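PDB 3VSF: ricin B lectin from Clostridium thermocellum, which is an exo-beta-1,3-galactanase that probably hydrolyses beta-1,3-galactan from chain ends, joining a family 43 glycoside hydrolase domain to a galactose-binding beta-trefoil module. Local coordinates for residues N54-A58 with V86-R90. Numbering follows the deposited sequence.
Sequences NVIHA and VSCYR
Tyr-89 reaches from its strand to the loop 54-58 and contributes the largest single share of the buried surface, so its side chain is the one to trace. From CB, Tyr-89 CG stands anti to the carbonyl carbon, beside the backbone N, which directs the ring at the loop. Over one face of that ring lies the methyl CG2 of Ile-56, nearest to Tyr-89 CE1 at 3.5 Å, with CD1 and CZ of the tyrosine also beneath it. Ile-56 CG2 sits 3.6 Å from the ring centroid, 20° off the normal, which defines a CH-pi contact over the face, displaced toward the rim. Ile-56 CG1 comes near Tyr-89 CE2, while Ala-58 CB approaches Tyr-89 CE1 more loosely, at 4.3 Å. The tip, OH, accepts a nearly straight hydrogen bond from the backbone N of His-57 (3.2 Å between N and OH, N-H...O 169°), which ties the phenol to the loop main chain.

The same oxygen lies over one face of the His-57 imidazole. With planes at 86° and centroids 5.9 Å apart, the two rings form a T-shaped pair in which Tyr-89 contributes the edge. His-57 CG is placed between the backbone N and the carbonyl carbon, turning the ring to lie across the tyrosine tip. Ser-87 OG lies near the imidazole, 2.9 Å from His-57 ND1, but is hydrogen-bonded to Glu-102 on the next strand.

Tyr-323 hydroxyl, bonded to Ile-56 O and Ala-58 N, fastens the loop from strand 322-330. The contact therefore packs the segment leading into strand 61-66 against the third strand of the first four-stranded antiparallel blade, within the five-bladed beta-propeller characteristic of glycoside hydrolase family 43.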
loop_
_atom_site.group_PDB
_atom_site.type_symbol
_atom_site.label_atom_id
_atom_site.label_comp_id
_atom_site.label_asym_id
_atom_site.label_seq_id
_atom_site.Cartn_x
_atom_site.Cartn_y
_atom_site.Cartn_z
ATOM N N ASN A 54 -16.454 13.751 -11.320
ATOM C CA ASN A 54 -17.035 12.414 -11.384
ATOM C C ASN A 54 -16.155 11.354 -10.728
ATOM O O ASN A 54 -14.930 11.469 -10.713
ATOM C CB ASN A 54 -17.333 12.027 -12.834
ATOM C CG ASN A 54 -18.568 12.718 -13.380
ATOM O OD1 ASN A 54 -19.610 12.092 -13.573
ATOM N ND2 ASN A 54 -18.458 14.019 -13.624
ATOM N N VAL A 55 -16.794 10.321 -10.190
ATOM C CA VAL A 55 -16.085 9.240 -9.516
ATOM C C VAL A 55 -15.167 8.475 -10.466
ATOM O O VAL A 55 -15.606 7.963 -11.496
ATOM C CB VAL A 55 -17.068 8.257 -8.848
ATOM C CG1 VAL A 55 -18.211 7.916 -9.796
ATOM C CG2 VAL A 55 -16.341 7.002 -8.396
ATOM N N ILE A 56 -13.887 8.407 -10.113
ATOM C CA ILE A 56 -12.911 7.655 -10.895
ATOM C C ILE A 56 -13.200 6.157 -10.813
ATOM O O ILE A 56 -13.387 5.612 -9.726
ATOM C CB ILE A 56 -11.472 7.926 -10.409
ATOM C CG1 ILE A 56 -11.117 9.404 -10.591
ATOM C CG2 ILE A 56 -10.479 7.042 -11.148
ATOM C CD1 ILE A 56 -9.717 9.760 -10.138
ATOM N N HIS A 57 -13.242 5.499 -11.968
ATOM C CA HIS A 57 -13.496 4.062 -12.026
ATOM C C HIS A 57 -12.347 3.309 -12.690
ATOM O O HIS A 57 -12.410 2.978 -13.873
ATOM C CB HIS A 57 -14.815 3.770 -12.748
ATOM C CG HIS A 57 -14.991 4.531 -14.026
ATOM N ND1 HIS A 57 -14.817 3.956 -15.267
ATOM C CD2 HIS A 57 -15.327 5.823 -14.255
ATOM C CE1 HIS A 57 -15.039 4.860 -16.204
ATOM N NE2 HIS A 57 -15.349 6.002 -15.617
ATOM N N ALA A 58 -11.298 3.041 -11.919
ATOM C CA ALA A 58 -10.135 2.314 -12.420
ATOM C C ALA A 58 -9.731 1.206 -11.453
ATOM O O ALA A 58 -8.611 1.189 -10.942
ATOM C CB ALA A 58 -8.974 3.268 -12.658
ATOM N N VAL A 86 -11.730 -0.140 -20.195
ATOM C CA VAL A 86 -10.520 0.086 -19.417
ATOM C C VAL A 86 -10.182 1.570 -19.418
ATOM O O VAL A 86 -9.547 2.075 -20.345
ATOM C CB VAL A 86 -9.328 -0.716 -19.972
ATOM C CG1 VAL A 86 -8.059 -0.389 -19.198
ATOM C CG2 VAL A 86 -9.621 -2.206 -19.914
ATOM N N SER A 87 -10.617 2.267 -18.373
ATOM C CA SER A 87 -10.466 3.714 -18.292
ATOM C C SER A 87 -9.008 4.147 -18.176
ATOM O O SER A 87 -8.135 3.353 -17.829
ATOM C CB SER A 87 -11.270 4.265 -17.113
ATOM O OG SER A 87 -12.623 3.851 -17.187
ATOM N N CYS A 88 -8.759 5.418 -18.473
ATOM C CA CYS A 88 -7.421 5.984 -18.377
ATOM C C CYS A 88 -7.476 7.415 -17.858
ATOM O O CYS A 88 -8.126 8.276 -18.450
ATOM C CB CYS A 88 -6.721 5.949 -19.735
ATOM S SG CYS A 88 -5.125 6.794 -19.763
ATOM N N TYR A 89 -6.791 7.663 -16.747
ATOM C CA TYR A 89 -6.751 8.994 -16.157
ATOM C C TYR A 89 -5.331 9.552 -16.165
ATOM O O TYR A 89 -4.366 8.822 -15.946
ATOM C CB TYR A 89 -7.313 8.965 -14.735
ATOM C CG TYR A 89 -8.769 8.559 -14.666
ATOM C CD1 TYR A 89 -9.137 7.220 -14.655
ATOM C CD2 TYR A 89 -9.774 9.515 -14.611
ATOM C CE1 TYR A 89 -10.465 6.845 -14.593
ATOM C CE2 TYR A 89 -11.105 9.150 -14.546
ATOM C CZ TYR A 89 -11.445 7.814 -14.537
ATOM O OH TYR A 89 -12.769 7.445 -14.474
ATOM N N ARG A 90 -5.216 10.851 -16.416
ATOM C CA ARG A 90 -3.918 11.500 -16.554
ATOM C C ARG A 90 -3.733 12.592 -15.503
ATOM O O ARG A 90 -4.687 13.279 -15.140
ATOM C CB ARG A 90 -3.781 12.089 -17.959
ATOM C CG ARG A 90 -2.500 12.864 -18.203
ATOM C CD ARG A 90 -2.489 13.454 -19.604
ATOM N NE ARG A 90 -3.647 14.313 -19.840
ATOM C CZ ARG A 90 -3.576 15.563 -20.287
ATOM N NH1 ARG A 90 -2.397 16.108 -20.554
ATOM N NH2 ARG A 90 -4.684 16.267 -20.470
#